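Local coordinates for protein Poly(A) ribonuclease pop2 (Schizosaccharomyces pombe, PDB 2P51) that catalyses the exonucleolytic shortening of poly(A) tails from the 3' end, releasing 5'-AMP, as the catalytic deadenylase subunit of the CCR4-NOT complex, at residues S21-V26 with A103-F108; A59-V64 with Y73-A78; F110-Q115 with I132-H137. All coordinates share one frame; numbering follows the deposited sequence. Where two conformers were deposited one is given.

Contact 1: S21-V26 with A103-F108; sequences SPIRDV and ACTWQF
Arg24 and Trp106 lie side by side and point the same way from neighbouring parallel strands, 23-26 at the margin of the DEDD nuclease sheet and 105-109 next to it. CB of Arg24 sits 3.7 Å from CD1 of Trp106, an off-centre CH-pi contact with the five-membered ring, and the guanidinium plane is turned 66° from the indole. A bend at chi3 swings NE out of the line of the chain, while CD rests 3.5 Å from Ala103 CB, which itself lies over one indole face. Glu34 of helix 31-41 holds both polar ends, in a salt bridge with Arg24 NH2 and a hydrogen bond from Trp106 NE1. On the same face Val26 places CG2 over the Phe108 ring, 4.1 Å from its centroid, and touches the indole edge as well.

The opposite face carries Ile23 and Thr105, whose CG1 and CG2 meet at 3.6 Å, and Asp25 beside Gln107. Gln107 NE2 donates to the syn side of Asp25 OD1 (2.8 Å, 163°), with carboxylate and amide planes 37° apart. An alanine in place of Asp25 would probably leave Gln107 NE2 and Asn109 ND2 without their shared acceptor, the Gln107 amide then being held mainly through OE1.

Backbone bonds, among them Arg24 N to Thr105 O at 2.9 Å, join the strands. Gln107 OE1 accepts from Gly239 N, and its side chain is about 6 Å from that of the metal ligand Glu53. The Asp25 carboxylate thus appears to help orient an amide that links the edge strand to Gly239 in helix 238-257.

Contact 2: A59-V64 with Y73-A78; sequences ARPLGV and YQTLRA
The Arg60 guanidinium approaches Thr75 obliquely, bringing NH1 within 3.5 Å of the methyl CG2. The two side chains cross at a slant, and the bend of the arginine at chi2 (-88°) turns CD back to 4.0 Å from Thr75 OG1, although CB starts out away from the helix. Two other flat groups belong to helix 69-82 itself. The Tyr73 ring has Arg77 CB over one face, toward the rim, and the Arg77 guanidinium receives Gln74 OE1 at its edge, in its plane, through a hydrogen bond from NH1 of 3.0 Å and 163°.

Pro61 makes the closest approach of the loop to the helix. Its ring crosses the Thr75 side chain at about a right angle, with CD 3.3 Å from OG1. CG of the same ring reaches to 3.9 Å from Gln74 O, so the proline lies against the helix backbone as well as the threonine.

No hydrogen bond links 59-64 directly to 73-78. The Thr75 hydroxyl is bonded to Tyr71 O, one turn back in the helix, and its methyl also lies 4.1 Å from Ala59 O. That carbonyl and Thr75 O both accept from Asn79 ND2, which bridges loop and helix just beyond the segment. Gln74 NE2 is bonded to Ala187 O, tying this part of the helix to the loop before helix 189-199.

Chemically this is a small surface contact, away from the metal site, that joins the loop following strand 47-53 to the next helix. Direct adhesion rests on van der Waals packing of a proline ring and an arginine against Thr75 and the adjoining helix backbone; the Thr75 hydroxyl gives its proton to Tyr71 O and makes no hydrogen bond across the contact.

Contact 3: F110-Q115 with I132-H137; sequences FTFNLQ and IDFKKH
His137 reaches from helix 134-140 to the carbonyl of Phe110, joining the helix to the loop that leaves strand 105-109 of the RNase H-like DEDD fold. Among the polar interactions, ND1 donates to Phe110 O at 2.9 Å and 152°, the acceptor lying near the imidazole plane. CB of His137 points toward the loop, and CG, anti to the carbonyl carbon (chi1 -75°), continues from it. The helix begins with an N-cap: Asp133 OD1 accepts from Lys136 N, met from above the carboxylate plane.

Apolar contacts converge on Phe134. Its ring lies between Ile132 CG2, over the centre of one face, and Leu114 CD2, toward the rim of the other; Leu114 CD1 also meets Phe134 CB at 3.7 Å, the two side chains crossing at about a right angle. Phe112 lies alongside, with CD2 3.9 Å from CE1 of Phe134 and the ring planes at 57°. Ile124 and Thr128 of helix 121-129 add to this cluster around Phe134. In a separate aromatic group, Trp27 sets its ring edge-to-face with that of His137 and makes a cation-pi contact with Lys136.

Weaker and water-mediated links complete the join. The CA of Thr111 makes a CA-H...O contact of 3.3 Å with His137 O. A water donates to two backbone carbonyls, Phe112 O at 2.7 Å and Phe134 O at 2.6 Å.

Overall arrangement
From the N terminus, strand 23-26 opens the largest loop, which closes when contact 1 sets it beside strand 105-109. Nested within that span is contact 2, a short closure in which the loop after strand 47-53 turns back onto helix 69-82, on the other side of the chain's centre; its centre is 34 Å from that of contact 1. Contact 3 follows in series: the chain leaves strand 105-109, passes through helix 121-129 and returns at helix 134-140. Contacts 1 and 3 adjoin in sequence, their centres 18 Å apart, so strand 105-109, next to the edge strand, leads directly into the helical region beside it. None of the closures cross.

Contact 1: S21-V26 with A103-F108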
loop_
_atom_site.group_PDB
_atom_site.type_symbol
_atom_site.label_atom_id
_atom_site.label_comp_id
_atom_site.label_asym_id
_atom_site.label_seq_id
_atom_site.Cartn_x
_atom_site.Cartn_y
_atom_site.Cartn_z
ATOM N N SER A 21 -10.595 16.488 -8.887
ATOM C CA SER A 21 -10.652 15.044 -8.728
ATOM C C SER A 21 -10.318 14.543 -7.328
ATOM O O SER A 21 -9.264 14.985 -6.820
ATOM C CB SER A 21 -9.667 14.438 -9.739
ATOM O OG SER A 21 -9.898 15.090 -10.994
ATOM N N PRO A 22 -11.105 13.702 -6.694
ATOM C CA PRO A 22 -10.687 13.173 -5.371
ATOM C C PRO A 22 -9.484 12.253 -5.480
ATOM O O PRO A 22 -8.736 12.097 -4.526
ATOM C CB PRO A 22 -11.896 12.381 -4.833
ATOM C CG PRO A 22 -12.792 12.211 -5.972
ATOM C CD PRO A 22 -12.433 13.187 -7.062
ATOM N N ILE A 23 -9.294 11.658 -6.643
ATOM C CA ILE A 23 -8.190 10.734 -6.843
ATOM C C ILE A 23 -7.243 11.336 -7.881
ATOM O O ILE A 23 -7.718 11.583 -8.999
ATOM C CB ILE A 23 -8.679 9.336 -7.292
ATOM C CG1 ILE A 23 -9.641 8.759 -6.255
ATOM C CG2 ILE A 23 -7.505 8.427 -7.605
ATOM C CD1 ILE A 23 -10.343 7.485 -6.693
ATOM N N ARG A 24 -6.004 11.550 -7.489
ATOM C CA ARG A 24 -5.062 12.137 -8.461
ATOM C C ARG A 24 -4.215 11.047 -9.095
ATOM O O ARG A 24 -3.468 10.393 -8.350
ATOM C CB ARG A 24 -4.187 13.200 -7.789
ATOM C CG ARG A 24 -5.011 14.414 -7.368
ATOM C CD ARG A 24 -4.166 15.566 -6.810
ATOM N NE ARG A 24 -3.303 16.186 -7.811
ATOM C CZ ARG A 24 -3.655 17.151 -8.647
ATOM N NH1 ARG A 24 -4.915 17.618 -8.601
ATOM N NH2 ARG A 24 -2.799 17.675 -9.536
ATOM N N ASP A 25 -4.354 10.843 -10.408
ATOM C CA ASP A 25 -3.538 9.813 -11.055
ATOM C C ASP A 25 -2.165 10.334 -11.433
ATOM O O ASP A 25 -2.088 11.497 -11.903
ATOM C CB ASP A 25 -4.178 9.305 -12.357
ATOM C CG ASP A 25 -5.100 8.145 -12.062
ATOM O OD1 ASP A 25 -4.718 7.067 -11.590
ATOM O OD2 ASP A 25 -6.308 8.330 -12.338
ATOM N N VAL A 26 -1.156 9.502 -11.240
ATOM C CA VAL A 26 0.201 9.918 -11.526
ATOM C C VAL A 26 0.782 8.925 -12.530
ATOM O O VAL A 26 0.626 7.703 -12.383
ATOM C CB VAL A 26 1.037 9.934 -10.251
ATOM C CG1 VAL A 26 2.361 10.686 -10.422
ATOM C CG2 VAL A 26 0.283 10.569 -9.073
ATOM N N ALA A 103 -6.565 16.568 -2.523
ATOM C CA ALA A 103 -6.691 15.202 -2.998
ATOM C C ALA A 103 -7.060 14.279 -1.865
ATOM O O ALA A 103 -6.429 14.314 -0.801
ATOM C CB ALA A 103 -5.363 14.709 -3.581
ATOM N N CYS A 104 -8.072 13.451 -2.078
ATOM C CA CYS A 104 -8.353 12.406 -1.084
ATOM C C CYS A 104 -7.254 11.347 -1.153
ATOM O O CYS A 104 -6.962 10.729 -0.132
ATOM C CB CYS A 104 -9.722 11.774 -1.312
ATOM S SG CYS A 104 -11.174 12.865 -1.308
ATOM N N THR A 105 -6.661 11.099 -2.323
ATOM C CA THR A 105 -5.667 10.039 -2.481
ATOM C C THR A 105 -4.918 10.229 -3.798
ATOM O O THR A 105 -5.441 10.834 -4.746
ATOM C CB THR A 105 -6.349 8.657 -2.395
ATOM O OG1 THR A 105 -5.360 7.624 -2.414
ATOM C CG2 THR A 105 -7.277 8.407 -3.590
ATOM N N TRP A 106 -3.682 9.725 -3.892
ATOM C CA TRP A 106 -2.908 9.680 -5.112
ATOM C C TRP A 106 -2.800 8.228 -5.574
ATOM O O TRP A 106 -2.642 7.328 -4.736
ATOM C CB TRP A 106 -1.472 10.183 -4.888
ATOM C CG TRP A 106 -1.375 11.686 -4.867
ATOM C CD1 TRP A 106 -1.027 12.467 -5.950
ATOM C CD2 TRP A 106 -1.612 12.585 -3.774
ATOM N NE1 TRP A 106 -1.039 13.801 -5.579
ATOM C CE2 TRP A 106 -1.385 13.901 -4.277
ATOM C CE3 TRP A 106 -1.992 12.426 -2.438
ATOM C CZ2 TRP A 106 -1.525 15.037 -3.475
ATOM C CZ3 TRP A 106 -2.131 13.539 -1.626
ATOM C CH2 TRP A 106 -1.898 14.831 -2.149
ATOM N N GLN A 107 -2.840 8.069 -6.883
ATOM C CA GLN A 107 -2.673 6.765 -7.468
ATOM C C GLN A 107 -1.506 6.822 -8.455
ATOM O O GLN A 107 -1.611 7.427 -9.513
ATOM C CB GLN A 107 -3.970 6.386 -8.184
ATOM C CG GLN A 107 -3.953 5.052 -8.908
ATOM C CD GLN A 107 -5.412 4.601 -9.111
ATOM O OE1 GLN A 107 -5.894 3.853 -8.242
ATOM N NE2 GLN A 107 -6.022 5.019 -10.203
ATOM N N PHE A 108 -0.400 6.154 -8.117
ATOM C CA PHE A 108 0.796 6.100 -8.934
ATOM C C PHE A 108 0.692 4.894 -9.859
ATOM O O PHE A 108 0.501 3.776 -9.345
ATOM C CB PHE A 108 2.032 5.947 -8.038
ATOM C CG PHE A 108 2.257 7.189 -7.191
ATOM C CD1 PHE A 108 3.120 8.181 -7.641
ATOM C CD2 PHE A 108 1.611 7.373 -5.994
ATOM C CE1 PHE A 108 3.306 9.326 -6.876
ATOM C CE2 PHE A 108 1.793 8.531 -5.236
ATOM C CZ PHE A 108 2.618 9.537 -5.670
#

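Contact 2: A59-V64 with Y73-A78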
loop_
_atom_site.group_PDB
_atom_site.type_symbol
_atom_site.label_atom_id
_atom_site.label_comp_id
_atom_site.label_asym_id
_atom_site.label_seq_id
_atom_site.Cartn_x
_atom_site.Cartn_y
_atom_site.Cartn_z
ATOM N N ALA A 59 3.309 -18.407 -8.239
ATOM C CA ALA A 59 3.781 -19.683 -7.748
ATOM C C ALA A 59 3.938 -19.759 -6.239
ATOM O O ALA A 59 4.057 -18.766 -5.528
ATOM C CB ALA A 59 5.130 -20.003 -8.396
ATOM N N ARG A 60 3.962 -21.021 -5.796
ATOM C CA ARG A 60 4.230 -21.355 -4.421
ATOM C C ARG A 60 5.588 -22.045 -4.338
ATOM O O ARG A 60 5.812 -22.978 -5.125
ATOM C CB ARG A 60 3.128 -22.306 -3.921
ATOM C CG ARG A 60 1.769 -21.613 -3.794
ATOM C CD ARG A 60 1.676 -20.993 -2.409
ATOM N NE ARG A 60 0.276 -20.556 -2.285
ATOM C CZ ARG A 60 -0.087 -19.690 -1.361
ATOM N NH1 ARG A 60 0.809 -19.193 -0.513
ATOM N NH2 ARG A 60 -1.350 -19.299 -1.260
ATOM N N PRO A 61 6.491 -21.633 -3.461
ATOM C CA PRO A 61 7.789 -22.290 -3.345
ATOM C C PRO A 61 7.647 -23.690 -2.767
ATOM O O PRO A 61 6.740 -24.041 -2.010
ATOM C CB PRO A 61 8.547 -21.409 -2.363
ATOM C CG PRO A 61 7.480 -20.700 -1.597
ATOM C CD PRO A 61 6.339 -20.495 -2.538
ATOM N N LEU A 62 8.626 -24.497 -3.199
ATOM C CA LEU A 62 8.501 -25.862 -2.699
ATOM C C LEU A 62 9.461 -26.095 -1.529
ATOM O O LEU A 62 10.322 -25.239 -1.315
ATOM C CB LEU A 62 8.757 -26.863 -3.817
ATOM C CG LEU A 62 7.581 -27.102 -4.775
ATOM C CD1 LEU A 62 6.270 -26.628 -4.161
ATOM C CD2 LEU A 62 7.851 -26.442 -6.127
ATOM N N GLY A 63 9.221 -27.225 -0.889
ATOM C CA GLY A 63 9.830 -27.796 0.280
ATOM C C GLY A 63 8.984 -27.639 1.531
ATOM O O GLY A 63 7.801 -27.298 1.455
ATOM N N VAL A 64 9.632 -27.899 2.665
ATOM C CA VAL A 64 8.997 -27.614 3.955
ATOM C C VAL A 64 9.789 -26.438 4.547
ATOM O O VAL A 64 10.900 -26.261 4.040
ATOM C CB VAL A 64 8.937 -28.780 4.940
ATOM C CG1 VAL A 64 8.218 -29.992 4.353
ATOM C CG2 VAL A 64 10.330 -29.195 5.390
ATOM N N TYR A 73 6.176 -15.827 4.191
ATOM C CA TYR A 73 7.214 -14.903 3.778
ATOM C C TYR A 73 7.933 -15.419 2.538
ATOM O O TYR A 73 8.191 -14.665 1.565
ATOM C CB TYR A 73 8.244 -14.588 4.880
ATOM C CG TYR A 73 9.278 -13.629 4.298
ATOM C CD1 TYR A 73 8.926 -12.321 3.965
ATOM C CD2 TYR A 73 10.594 -14.019 4.081
ATOM C CE1 TYR A 73 9.811 -11.396 3.439
ATOM C CE2 TYR A 73 11.505 -13.106 3.538
ATOM C CZ TYR A 73 11.126 -11.805 3.211
ATOM O OH TYR A 73 12.035 -10.916 2.678
ATOM N N GLN A 74 8.298 -16.711 2.470
ATOM C CA GLN A 74 8.995 -17.209 1.282
ATOM C C GLN A 74 8.104 -17.174 0.050
ATOM O O GLN A 74 8.634 -17.006 -1.062
ATOM C CB GLN A 74 9.499 -18.623 1.548
ATOM C CG GLN A 74 10.545 -18.766 2.656
ATOM C CD GLN A 74 11.678 -17.758 2.510
ATOM O OE1 GLN A 74 12.109 -17.433 1.405
ATOM N NE2 GLN A 74 12.195 -17.223 3.607
ATOM N N THR A 75 6.786 -17.308 0.182
ATOM C CA THR A 75 5.876 -17.121 -0.945
ATOM C C THR A 75 5.898 -15.683 -1.447
ATOM O O THR A 75 6.030 -15.390 -2.645
ATOM C CB THR A 75 4.416 -17.477 -0.587
ATOM O OG1 THR A 75 4.370 -18.895 -0.357
ATOM C CG2 THR A 75 3.477 -17.246 -1.744
ATOM N N LEU A 76 5.767 -14.762 -0.490
ATOM C CA LEU A 76 5.804 -13.342 -0.814
ATOM C C LEU A 76 7.102 -12.992 -1.555
ATOM O O LEU A 76 7.117 -12.329 -2.581
ATOM C CB LEU A 76 5.634 -12.591 0.507
ATOM C CG LEU A 76 5.687 -11.094 0.657
ATOM C CD1 LEU A 76 5.017 -10.720 1.986
ATOM C CD2 LEU A 76 7.095 -10.521 0.597
ATOM N N ARG A 77 8.232 -13.397 -0.972
ATOM C CA ARG A 77 9.540 -13.032 -1.514
ATOM C C ARG A 77 9.678 -13.509 -2.943
ATOM O O ARG A 77 10.134 -12.818 -3.848
ATOM C CB ARG A 77 10.581 -13.673 -0.585
ATOM C CG ARG A 77 12.043 -13.492 -0.935
ATOM C CD ARG A 77 12.883 -14.463 -0.079
ATOM N NE ARG A 77 14.180 -14.607 -0.704
ATOM C CZ ARG A 77 14.964 -15.663 -0.724
ATOM N NH1 ARG A 77 14.577 -16.783 -0.112
ATOM N NH2 ARG A 77 16.121 -15.557 -1.357
ATOM N N ALA A 78 9.295 -14.756 -3.212
ATOM C CA ALA A 78 9.407 -15.337 -4.544
ATOM C C ALA A 78 8.594 -14.520 -5.526
ATOM O O ALA A 78 9.030 -14.251 -6.646
ATOM C CB ALA A 78 8.957 -16.798 -4.539
#

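Contact 3: F110-Q115 with I132-H137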
loop_
_atom_site.group_PDB
_atom_site.type_symbol
_atom_site.label_atom_id
_atom_site.label_comp_id
_atom_site.label_asym_id
_atom_site.label_seq_id
_atom_site.Cartn_x
_atom_site.Cartn_y
_atom_site.Cartn_z
ATOM N N PHE A 110 2.350 2.382 -12.639
ATOM C CA PHE A 110 3.711 1.977 -12.993
ATOM C C PHE A 110 3.777 1.238 -14.322
ATOM O O PHE A 110 2.817 0.621 -14.802
ATOM C CB PHE A 110 4.284 1.079 -11.883
ATOM C CG PHE A 110 4.539 1.939 -10.650
ATOM C CD1 PHE A 110 5.724 2.646 -10.512
ATOM C CD2 PHE A 110 3.584 2.083 -9.661
ATOM C CE1 PHE A 110 5.971 3.434 -9.397
ATOM C CE2 PHE A 110 3.811 2.838 -8.525
ATOM C CZ PHE A 110 5.016 3.547 -8.418
ATOM N N THR A 111 4.968 1.296 -14.905
ATOM C CA THR A 111 5.215 0.685 -16.225
ATOM C C THR A 111 4.947 -0.819 -16.196
ATOM O O THR A 111 5.298 -1.543 -15.255
ATOM C CB THR A 111 6.660 0.979 -16.643
ATOM O OG1 THR A 111 6.805 0.606 -18.021
ATOM C CG2 THR A 111 7.638 0.152 -15.812
ATOM N N PHE A 112 4.309 -1.349 -17.243
ATOM C CA PHE A 112 3.978 -2.785 -17.286
ATOM C C PHE A 112 3.751 -3.119 -18.746
ATOM O O PHE A 112 3.298 -2.231 -19.512
ATOM C CB PHE A 112 2.724 -3.029 -16.426
ATOM C CG PHE A 112 2.611 -4.488 -16.062
ATOM C CD1 PHE A 112 3.313 -4.961 -14.951
ATOM C CD2 PHE A 112 1.833 -5.377 -16.811
ATOM C CE1 PHE A 112 3.250 -6.311 -14.602
ATOM C CE2 PHE A 112 1.789 -6.709 -16.450
ATOM C CZ PHE A 112 2.501 -7.179 -15.359
ATOM N N ASN A 113 4.041 -4.341 -19.176
ATOM C CA ASN A 113 4.023 -4.747 -20.565
ATOM C C ASN A 113 3.374 -6.139 -20.621
ATOM O O ASN A 113 3.961 -7.116 -20.176
ATOM C CB ASN A 113 5.426 -4.719 -21.150
ATOM C CG ASN A 113 5.362 -4.997 -22.638
ATOM O OD1 ASN A 113 4.806 -6.023 -23.019
ATOM N ND2 ASN A 113 5.960 -4.084 -23.424
ATOM N N LEU A 114 2.144 -6.215 -21.145
ATOM C CA LEU A 114 1.418 -7.476 -21.144
ATOM C C LEU A 114 2.069 -8.522 -22.035
ATOM O O LEU A 114 1.877 -9.723 -21.899
ATOM C CB LEU A 114 -0.054 -7.294 -21.602
ATOM C CG LEU A 114 -0.920 -6.558 -20.545
ATOM C CD1 LEU A 114 -2.321 -6.326 -21.105
ATOM C CD2 LEU A 114 -0.951 -7.308 -19.205
ATOM N N GLN A 115 2.844 -8.055 -23.009
ATOM C CA GLN A 115 3.478 -9.038 -23.902
ATOM C C GLN A 115 4.739 -9.599 -23.264
ATOM O O GLN A 115 5.106 -10.756 -23.466
ATOM C CB GLN A 115 3.729 -8.313 -25.244
ATOM C CG GLN A 115 2.477 -7.892 -25.990
ATOM C CD GLN A 115 1.810 -6.616 -25.515
ATOM O OE1 GLN A 115 0.571 -6.594 -25.375
ATOM N NE2 GLN A 115 2.538 -5.524 -25.249
ATOM N N ILE A 132 -8.008 -0.714 -14.794
ATOM C CA ILE A 132 -6.629 -0.467 -15.224
ATOM C C ILE A 132 -6.538 -0.359 -16.734
ATOM O O ILE A 132 -7.059 -1.213 -17.465
ATOM C CB ILE A 132 -5.674 -1.596 -14.756
ATOM C CG1 ILE A 132 -5.612 -1.738 -13.227
ATOM C CG2 ILE A 132 -4.277 -1.418 -15.326
ATOM C CD1 ILE A 132 -5.116 -0.513 -12.524
ATOM N N ASP A 133 -5.853 0.703 -17.152
ATOM C CA ASP A 133 -5.575 0.950 -18.584
ATOM C C ASP A 133 -4.196 0.427 -18.926
ATOM O O ASP A 133 -3.187 1.133 -18.886
ATOM C CB ASP A 133 -5.758 2.451 -18.835
ATOM C CG ASP A 133 -5.586 2.834 -20.275
ATOM O OD1 ASP A 133 -5.142 2.014 -21.125
ATOM O OD2 ASP A 133 -5.905 3.999 -20.638
ATOM N N PHE A 134 -4.141 -0.869 -19.230
ATOM C CA PHE A 134 -2.812 -1.460 -19.400
ATOM C C PHE A 134 -2.029 -0.806 -20.529
ATOM O O PHE A 134 -0.812 -0.674 -20.471
ATOM C CB PHE A 134 -2.981 -2.989 -19.581
ATOM C CG PHE A 134 -3.063 -3.690 -18.219
ATOM C CD1 PHE A 134 -1.924 -3.869 -17.447
ATOM C CD2 PHE A 134 -4.270 -4.177 -17.714
ATOM C CE1 PHE A 134 -1.939 -4.499 -16.205
ATOM C CE2 PHE A 134 -4.328 -4.776 -16.462
ATOM C CZ PHE A 134 -3.159 -4.929 -15.688
ATOM N N LYS A 135 -2.700 -0.366 -21.608
ATOM C CA LYS A 135 -1.951 0.229 -22.687
ATOM C C LYS A 135 -1.242 1.500 -22.201
ATOM O O LYS A 135 -0.110 1.812 -22.512
ATOM C CB LYS A 135 -2.862 0.571 -23.873
ATOM C CG LYS A 135 -2.114 1.190 -25.055
ATOM C CD LYS A 135 -2.974 1.497 -26.239
ATOM C CE LYS A 135 -3.865 0.410 -26.863
ATOM N NZ LYS A 135 -5.238 0.965 -26.891
ATOM N N LYS A 136 -1.932 2.275 -21.366
ATOM C CA LYS A 136 -1.359 3.502 -20.833
ATOM C C LYS A 136 -0.230 3.196 -19.866
ATOM O O LYS A 136 0.760 3.954 -19.877
ATOM C CB LYS A 136 -2.425 4.378 -20.175
ATOM C CG LYS A 136 -1.964 5.824 -20.101
ATOM C CD LYS A 136 -3.123 6.741 -19.732
ATOM C CE LYS A 136 -2.640 8.153 -19.385
ATOM N NZ LYS A 136 -3.772 9.065 -19.033
ATOM N N HIS A 137 -0.335 2.123 -19.083
ATOM C CA HIS A 137 0.794 1.779 -18.224
ATOM C C HIS A 137 2.005 1.427 -19.092
ATOM O O HIS A 137 3.154 1.656 -18.674
ATOM C CB HIS A 137 0.475 0.597 -17.324
ATOM C CG HIS A 137 -0.442 0.905 -16.168
ATOM N ND1 HIS A 137 -0.020 0.899 -14.838
ATOM C CD2 HIS A 137 -1.767 1.214 -16.145
ATOM C CE1 HIS A 137 -1.047 1.197 -14.047
ATOM N NE2 HIS A 137 -2.109 1.396 -14.828
HETATM O O HOH W 1 6.167 2.696 -19.569
HETATM O O HOH W 2 0.642 -2.702 -19.637
#